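Local coordinates for arginine kinase (Cydia pomonella granulosis virus, PDB 6VVG), which binds AMP in its nucleotide pocket and probably acts as an ATP-dependent protein serine/threonine kinase, at residues 246-258 with 265-277. Numbering follows the deposited sequence.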
ATOM      1  N   SER A 246      15.283  23.477  27.749  1.00 16.37           N
ATOM      2  CA  SER A 246      15.573  24.809  27.246  1.00 17.29           C
ATOM      3  C   SER A 246      14.303  25.514  26.771  1.00 17.88           C
ATOM      4  O   SER A 246      13.238  24.910  26.607  1.00 12.97           O
ATOM      5  CB  SER A 246      16.572  24.737  26.094  1.00 15.67           C
ATOM      6  OG  SER A 246      15.957  24.177  24.941  1.00 12.91           O
ATOM      7  N   LYS A 247      14.438  26.822  26.535  1.00 16.25           N
ATOM      8  CA  LYS A 247      13.342  27.590  25.956  1.00 15.93           C
ATOM      9  C   LYS A 247      13.041  27.127  24.537  1.00 10.96           C
ATOM     10  O   LYS A 247      11.881  27.113  24.111  1.00 11.42           O
ATOM     11  CB  LYS A 247      13.684  29.083  25.966  1.00 19.32           C
ATOM     12  CG  LYS A 247      13.824  29.691  27.356  1.00 34.73           C
ATOM     13  CD  LYS A 247      13.606  31.203  27.334  1.00 34.03           C
ATOM     14  CE  LYS A 247      14.783  31.929  26.695  1.00 34.91           C
ATOM     15  NZ  LYS A 247      15.413  32.907  27.632  1.00 47.08           N
ATOM     16  N   LYS A 248      14.078  26.752  23.784  1.00 13.21           N
ATOM     17  CA  LYS A 248      13.859  26.246  22.433  1.00 15.58           C
ATOM     18  C   LYS A 248      13.102  24.925  22.460  1.00 16.70           C
ATOM     19  O   LYS A 248      12.202  24.702  21.642  1.00 13.26           O
ATOM     20  CB  LYS A 248      15.194  26.082  21.708  1.00 13.70           C
ATOM     21  CG  LYS A 248      15.744  27.368  21.102  1.00 22.87           C
ATOM     22  CD  LYS A 248      17.208  27.208  20.694  1.00 22.77           C
ATOM     23  CE  LYS A 248      17.766  28.505  20.119  1.00 31.83           C
ATOM     24  NZ  LYS A 248      19.163  28.347  19.624  1.00 35.05           N
ATOM     25  N   ALA A 249      13.450  24.036  23.395  1.00 15.59           N
ATOM     26  CA  ALA A 249      12.740  22.766  23.505  1.00 14.43           C
ATOM     27  C   ALA A 249      11.275  22.989  23.853  1.00 13.32           C
ATOM     28  O   ALA A 249      10.390  22.311  23.320  1.00 16.61           O
ATOM     29  CB  ALA A 249      13.410  21.876  24.552  1.00 12.02           C
ATOM     30  N   ASN A 250      11.000  23.932  24.752  1.00 10.65           N
ATOM     31  CA  ASN A 250       9.615  24.240  25.082  1.00 11.71           C
ATOM     32  C   ASN A 250       8.887  24.817  23.876  1.00 13.52           C
ATOM     33  O   ASN A 250       7.793  24.366  23.531  1.00 15.59           O
ATOM     34  CB  ASN A 250       9.558  25.201  26.266  1.00 12.66           C
ATOM     35  CG  ASN A 250       9.593  24.477  27.597  1.00 19.70           C
ATOM     36  OD1 ASN A 250       8.659  23.754  27.950  1.00 13.96           O
ATOM     37  ND2 ASN A 250      10.678  24.656  28.338  1.00 15.83           N
ATOM     38  N   ASP A 251       9.494  25.793  23.198  1.00 11.41           N
ATOM     39  CA  ASP A 251       8.852  26.366  22.020  1.00 14.58           C
ATOM     40  C   ASP A 251       8.562  25.301  20.971  1.00 16.11           C
ATOM     41  O   ASP A 251       7.558  25.390  20.255  1.00 13.29           O
ATOM     42  CB  ASP A 251       9.727  27.468  21.425  1.00 15.64           C
ATOM     43  CG  ASP A 251       8.969  28.354  20.460  1.00 22.80           C
ATOM     44  OD1 ASP A 251       8.056  29.076  20.908  1.00 13.27           O
ATOM     45  OD2 ASP A 251       9.281  28.321  19.252  1.00 12.60           O
ATOM     46  N   PHE A 252       9.422  24.285  20.873  1.00 12.95           N
ATOM     47  CA  PHE A 252       9.197  23.208  19.914  1.00  9.06           C
ATOM     48  C   PHE A 252       7.898  22.471  20.214  1.00 13.58           C
ATOM     49  O   PHE A 252       7.045  22.313  19.333  1.00 11.61           O
ATOM     50  CB  PHE A 252      10.387  22.245  19.929  1.00 11.93           C
ATOM     51  CG  PHE A 252      10.288  21.134  18.920  1.00 10.04           C
ATOM     52  CD1 PHE A 252      10.425  21.395  17.565  1.00 10.40           C
ATOM     53  CD2 PHE A 252      10.061  19.829  19.327  1.00 10.53           C
ATOM     54  CE1 PHE A 252      10.333  20.373  16.635  1.00  9.32           C
ATOM     55  CE2 PHE A 252       9.966  18.804  18.401  1.00  9.72           C
ATOM     56  CZ  PHE A 252      10.106  19.076  17.056  1.00 12.78           C
ATOM     57  N   VAL A 253       7.717  22.020  21.458  1.00 10.23           N
ATOM     58  CA  VAL A 253       6.560  21.180  21.752  1.00 11.15           C
ATOM     59  C   VAL A 253       5.279  22.002  21.714  1.00 12.59           C
ATOM     60  O   VAL A 253       4.225  21.511  21.288  1.00 11.15           O
ATOM     61  CB  VAL A 253       6.736  20.448  23.097  1.00 10.86           C
ATOM     62  CG1 VAL A 253       7.994  19.579  23.061  1.00 17.63           C
ATOM     63  CG2 VAL A 253       6.781  21.428  24.254  1.00 12.31           C
ATOM     64  N   ARG A 254       5.342  23.266  22.140  1.00  9.91           N
ATOM     65  CA  ARG A 254       4.166  24.122  22.012  1.00 12.61           C
ATOM     66  C   ARG A 254       3.688  24.152  20.564  1.00 10.08           C
ATOM     67  O   ARG A 254       2.509  23.921  20.272  1.00  7.99           O
ATOM     68  CB  ARG A 254       4.462  25.553  22.473  1.00 17.99           C
ATOM     69  CG  ARG A 254       5.170  25.720  23.799  1.00 39.69           C
ATOM     70  CD  ARG A 254       4.316  25.283  24.996  1.00 43.90           C
ATOM     71  NE  ARG A 254       4.689  26.016  26.206  1.00 36.98           N
ATOM     72  CZ  ARG A 254       3.820  26.568  27.047  1.00 46.07           C
ATOM     73  NH1 ARG A 254       4.253  27.224  28.115  1.00 38.11           N
ATOM     74  NH2 ARG A 254       2.518  26.449  26.830  1.00 34.79           N
ATOM     75  N   ARG A 255       4.603  24.464  19.639  1.00  8.85           N
ATOM     76  CA  ARG A 255       4.245  24.603  18.232  1.00 10.89           C
ATOM     77  C   ARG A 255       3.978  23.257  17.577  1.00 11.42           C
ATOM     78  O   ARG A 255       3.228  23.198  16.600  1.00 14.14           O
ATOM     79  CB  ARG A 255       5.352  25.361  17.489  1.00 13.12           C
ATOM     80  CG  ARG A 255       5.562  26.776  18.038  1.00 13.10           C
ATOM     81  CD  ARG A 255       6.561  27.614  17.240  1.00 23.11           C
ATOM     82  NE  ARG A 255       6.699  28.951  17.820  1.00 36.90           N
ATOM     83  CZ  ARG A 255       6.127  30.045  17.328  1.00 39.05           C
ATOM     84  NH1 ARG A 255       5.385  29.973  16.231  1.00 38.66           N
ATOM     85  NH2 ARG A 255       6.302  31.215  17.928  1.00 36.68           N
ATOM     86  N   MET A 256       4.551  22.173  18.105  1.00  8.24           N
ATOM     87  CA  MET A 256       4.210  20.853  17.584  1.00 10.54           C
ATOM     88  C   MET A 256       2.768  20.484  17.914  1.00  9.75           C
ATOM     89  O   MET A 256       2.128  19.751  17.151  1.00 12.86           O
ATOM     90  CB  MET A 256       5.154  19.793  18.154  1.00  5.41           C
ATOM     91  CG  MET A 256       6.556  19.802  17.579  1.00 15.78           C
ATOM     92  SD  MET A 256       6.641  19.371  15.832  1.00 13.35           S
ATOM     93  CE  MET A 256       6.018  17.688  15.847  1.00  9.46           C
ATOM     94  N   LEU A 257       2.240  20.978  19.038  1.00  9.50           N
ATOM     95  CA  LEU A 257       0.945  20.544  19.549  1.00 10.83           C
ATOM     96  C   LEU A 257      -0.085  21.668  19.552  1.00  9.31           C
ATOM     97  O   LEU A 257      -1.102  21.572  20.249  1.00  7.28           O
ATOM     98  CB  LEU A 257       1.104  19.961  20.956  1.00  9.06           C
ATOM     99  CG  LEU A 257       2.017  18.733  20.990  1.00 12.56           C
ATOM    100  CD1 LEU A 257       2.349  18.275  22.393  1.00 13.23           C
ATOM    101  CD2 LEU A 257       1.365  17.592  20.190  1.00 11.06           C
ATOM    102  N   ALA A 258       0.149  22.724  18.777  1.00  8.28           N
ATOM    103  CA  ALA A 258      -0.847  23.772  18.612  1.00  9.47           C
ATOM    104  C   ALA A 258      -2.162  23.176  18.129  1.00  9.95           C
ATOM    105  O   ALA A 258      -2.199  22.442  17.139  1.00 12.24           O
ATOM    106  CB  ALA A 258      -0.344  24.820  17.618  1.00  9.17           C
ATOM    107  N   LEU A 265       3.531  23.232  13.744  1.00 10.92           N
ATOM    108  CA  LEU A 265       4.527  22.597  12.884  1.00 11.39           C
ATOM    109  C   LEU A 265       3.903  21.303  12.379  1.00 10.43           C
ATOM    110  O   LEU A 265       4.021  20.246  13.002  1.00 14.54           O
ATOM    111  CB  LEU A 265       5.823  22.338  13.640  1.00 12.50           C
ATOM    112  CG  LEU A 265       6.435  23.500  14.418  1.00  9.24           C
ATOM    113  CD1 LEU A 265       7.536  22.986  15.339  1.00 12.16           C
ATOM    114  CD2 LEU A 265       6.969  24.564  13.483  1.00 10.38           C
ATOM    115  N   SER A 266       3.214  21.387  11.243  1.00 10.60           N
ATOM    116  CA  SER A 266       2.440  20.269  10.718  1.00  8.32           C
ATOM    117  C   SER A 266       3.055  19.668   9.463  1.00  7.92           C
ATOM    118  O   SER A 266       2.438  18.797   8.836  1.00  9.59           O
ATOM    119  CB  SER A 266       1.006  20.715  10.424  1.00  8.54           C
ATOM    120  OG  SER A 266       0.996  21.774   9.480  1.00 11.49           O
ATOM    121  N   THR A 267       4.247  20.112   9.079  1.00  9.34           N
ATOM    122  CA  THR A 267       4.929  19.613   7.898  1.00 10.49           C
ATOM    123  C   THR A 267       6.372  19.284   8.251  1.00  9.27           C
ATOM    124  O   THR A 267       6.915  19.768   9.246  1.00 11.05           O
ATOM    125  CB  THR A 267       4.911  20.636   6.754  1.00 13.14           C
ATOM    126  OG1 THR A 267       5.660  21.794   7.143  1.00 11.64           O
ATOM    127  CG2 THR A 267       3.487  21.043   6.414  1.00 13.65           C
ATOM    128  N   TYR A 268       6.996  18.457   7.409  1.00  9.53           N
ATOM    129  CA  TYR A 268       8.407  18.131   7.601  1.00  9.57           C
ATOM    130  C   TYR A 268       9.260  19.391   7.664  1.00 11.43           C
ATOM    131  O   TYR A 268      10.076  19.560   8.578  1.00 12.46           O
ATOM    132  CB  TYR A 268       8.899  17.227   6.471  1.00 13.44           C
ATOM    133  CG  TYR A 268      10.408  17.093   6.414  1.00 16.13           C
ATOM    134  CD1 TYR A 268      11.092  16.359   7.370  1.00 12.78           C
ATOM    135  CD2 TYR A 268      11.148  17.706   5.409  1.00 19.86           C
ATOM    136  CE1 TYR A 268      12.467  16.227   7.328  1.00 12.13           C
ATOM    137  CE2 TYR A 268      12.529  17.584   5.361  1.00 19.21           C
ATOM    138  CZ  TYR A 268      13.181  16.842   6.324  1.00 14.83           C
ATOM    139  OH  TYR A 268      14.552  16.716   6.281  1.00 22.21           O
ATOM    140  N   ASP A 269       9.086  20.288   6.690  1.00  8.99           N
ATOM    141  CA  ASP A 269       9.956  21.457   6.595  1.00 12.96           C
ATOM    142  C   ASP A 269       9.803  22.360   7.812  1.00 12.53           C
ATOM    143  O   ASP A 269      10.792  22.907   8.317  1.00  9.08           O
ATOM    144  CB  ASP A 269       9.654  22.228   5.311  1.00  9.25           C
ATOM    145  CG  ASP A 269      10.285  21.590   4.086  1.00 12.36           C
ATOM    146  OD1 ASP A 269      11.530  21.565   4.009  1.00 32.07           O
ATOM    147  OD2 ASP A 269       9.541  21.111   3.204  1.00 25.40           O
ATOM    148  N   GLU A 270       8.574  22.532   8.297  1.00  9.44           N
ATOM    149  CA  GLU A 270       8.365  23.323   9.505  1.00  8.76           C
ATOM    150  C   GLU A 270       9.088  22.697  10.689  1.00 13.55           C
ATOM    151  O   GLU A 270       9.792  23.383  11.439  1.00 11.11           O
ATOM    152  CB  GLU A 270       6.872  23.449   9.800  1.00 11.30           C
ATOM    153  CG  GLU A 270       6.147  24.491   8.976  1.00 17.15           C
ATOM    154  CD  GLU A 270       4.644  24.410   9.144  1.00 15.06           C
ATOM    155  OE1 GLU A 270       4.093  23.289   9.070  1.00 12.64           O
ATOM    156  OE2 GLU A 270       4.011  25.465   9.348  1.00 12.63           O
ATOM    157  N   ILE A 271       8.925  21.385  10.868  1.00 11.93           N
ATOM    158  CA  ILE A 271       9.518  20.712  12.021  1.00  8.85           C
ATOM    159  C   ILE A 271      11.036  20.802  11.965  1.00 15.20           C
ATOM    160  O   ILE A 271      11.688  21.229  12.925  1.00 14.45           O
ATOM    161  CB  ILE A 271       9.049  19.246  12.080  1.00 12.41           C
ATOM    162  CG1 ILE A 271       7.531  19.175  12.251  1.00  9.21           C
ATOM    163  CG2 ILE A 271       9.758  18.502  13.204  1.00 10.40           C
ATOM    164  CD1 ILE A 271       6.949  17.803  11.953  1.00  9.65           C
ATOM    165  N   ILE A 272      11.622  20.402  10.835  1.00 13.71           N
ATOM    166  CA  ILE A 272      13.070  20.258  10.749  1.00 12.89           C
ATOM    167  C   ILE A 272      13.791  21.597  10.787  1.00 16.78           C
ATOM    168  O   ILE A 272      14.995  21.637  11.067  1.00 13.04           O
ATOM    169  CB  ILE A 272      13.419  19.468   9.475  1.00 14.92           C
ATOM    170  CG1 ILE A 272      14.808  18.840   9.590  1.00 21.50           C
ATOM    171  CG2 ILE A 272      13.336  20.363   8.243  1.00 18.79           C
ATOM    172  CD1 ILE A 272      14.890  17.721  10.602  1.00 16.41           C
ATOM    173  N   LYS A 273      13.093  22.700  10.540  1.00 17.47           N
ATOM    174  CA  LYS A 273      13.715  24.016  10.545  1.00 14.81           C
ATOM    175  C   LYS A 273      13.532  24.764  11.861  1.00 18.05           C
ATOM    176  O   LYS A 273      14.005  25.897  11.981  1.00 13.37           O
ATOM    177  CB  LYS A 273      13.163  24.858   9.388  1.00 18.86           C
ATOM    178  CG  LYS A 273      13.691  24.446   8.019  1.00 16.29           C
ATOM    179  CD  LYS A 273      13.059  25.255   6.886  1.00 20.14           C
ATOM    180  CE  LYS A 273      13.665  24.868   5.540  1.00 27.45           C
ATOM    181  NZ  LYS A 273      13.493  25.937   4.514  1.00 48.92           N
ATOM    182  N   HIS A 274      12.874  24.166  12.848  1.00 14.98           N
ATOM    183  CA  HIS A 274      12.679  24.849  14.118  1.00 15.19           C
ATOM    184  C   HIS A 274      14.006  24.955  14.867  1.00 14.04           C
ATOM    185  O   HIS A 274      14.828  24.035  14.804  1.00 14.82           O
ATOM    186  CB  HIS A 274      11.658  24.107  14.978  1.00 13.47           C
ATOM    187  CG  HIS A 274      11.281  24.842  16.225  1.00 10.41           C
ATOM    188  ND1 HIS A 274      11.978  24.712  17.407  1.00  9.24           N
ATOM    189  CD2 HIS A 274      10.291  25.731  16.470  1.00 14.60           C
ATOM    190  CE1 HIS A 274      11.429  25.484  18.328  1.00 16.10           C
ATOM    191  NE2 HIS A 274      10.405  26.115  17.783  1.00 11.73           N
ATOM    192  N   PRO A 275      14.247  26.066  15.578  1.00 14.00           N
ATOM    193  CA  PRO A 275      15.533  26.209  16.290  1.00 11.96           C
ATOM    194  C   PRO A 275      15.927  24.988  17.102  1.00 11.52           C
ATOM    195  O   PRO A 275      17.103  24.609  17.103  1.00 18.06           O
ATOM    196  CB  PRO A 275      15.291  27.435  17.183  1.00 18.64           C
ATOM    197  CG  PRO A 275      14.375  28.308  16.332  1.00 17.64           C
ATOM    198  CD  PRO A 275      13.425  27.293  15.666  1.00 13.45           C
ATOM    199  N   PHE A 276      14.974  24.350  17.786  1.00 15.40           N
ATOM    200  CA  PHE A 276      15.314  23.212  18.632  1.00 13.95           C
ATOM    201  C   PHE A 276      16.097  22.156  17.865  1.00 14.66           C
ATOM    202  O   PHE A 276      17.066  21.593  18.383  1.00 15.99           O
ATOM    203  CB  PHE A 276      14.047  22.594  19.214  1.00 14.89           C
ATOM    204  CG  PHE A 276      14.304  21.407  20.096  1.00 13.50           C
ATOM    205  CD1 PHE A 276      15.147  21.514  21.183  1.00 15.77           C
ATOM    206  CD2 PHE A 276      13.701  20.184  19.837  1.00 13.80           C
ATOM    207  CE1 PHE A 276      15.387  20.429  22.005  1.00 18.13           C
ATOM    208  CE2 PHE A 276      13.940  19.093  20.654  1.00 14.34           C
ATOM    209  CZ  PHE A 276      14.784  19.218  21.740  1.00 18.91           C
ATOM    210  N   LEU A 277      15.686  21.868  16.635  1.00 13.89           N
ATOM    211  CA  LEU A 277      16.302  20.814  15.840  1.00 18.79           C
ATOM    212  C   LEU A 277      17.478  21.307  15.009  1.00 26.54           C
ATOM    213  O   LEU A 277      18.109  20.500  14.319  1.00 28.76           O
ATOM    214  CB  LEU A 277      15.252  20.176  14.929  1.00 19.14           C
ATOM    215  CG  LEU A 277      14.029  19.623  15.665  1.00 15.68           C
ATOM    216  CD1 LEU A 277      13.126  18.851  14.710  1.00 12.44           C
ATOM    217  CD2 LEU A 277      14.443  18.740  16.838  1.00 13.43           C
TER
HETATM  218  O   HOH W   1      18.836  27.214  17.326  1.00 35.09           O
HETATM  219  O   HOH W   2       2.537  18.501  14.685  1.00  6.92           O
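Phe252, His274 and Phe276 form an aromatic cluster at the C-terminal end of the protein kinase fold, where helix 247-256 of the C-lobe packs against residues 265-277. Both segments contribute to the surroundings of the Phe252 ring. CG of Met256 lies over the centre of one face, Phe276 CD2 lies over the opposite face, offset toward the rim, and Ile271 CG2 meets the ring edge 3.9 Å from Phe252 CZ. With CG anti to the backbone N (chi1 -177°), Phe252 turns its own ring edge toward the face of His274 in an offset edge-to-face pair, planes at 62°. Two CH-pi contacts bring the helix backbone in as well: Phe252 CA sits 3.9 Å from the centroid of the His274 ring and Ala249 CA 4.0 Å from that of Phe276.

Further along, the bent chain of Met256 places SD 3.8 Å from Leu265 CD1 and 3.7 Å from Ile271 CG1. Helix 115-133 adjoins the contact at two places: Val126 touches Ile271, and Glu115 touches Phe276 and Ala249.

Polar bonds hold the C-terminal end and the middle of helix 247-256. Leu265 N donates to Arg255 O (2.9 Å) from above the carbonyl plane, and one water bridges Met256 O and Leu265 O. The imidazole is held at both nitrogens: ND1 accepts from Phe276 N, while His274 NE2 donates to Asp251 OD2 at 2.9 Å and 159°, meeting the anti side of a carboxylate that also forms a salt bridge with Arg255 NE.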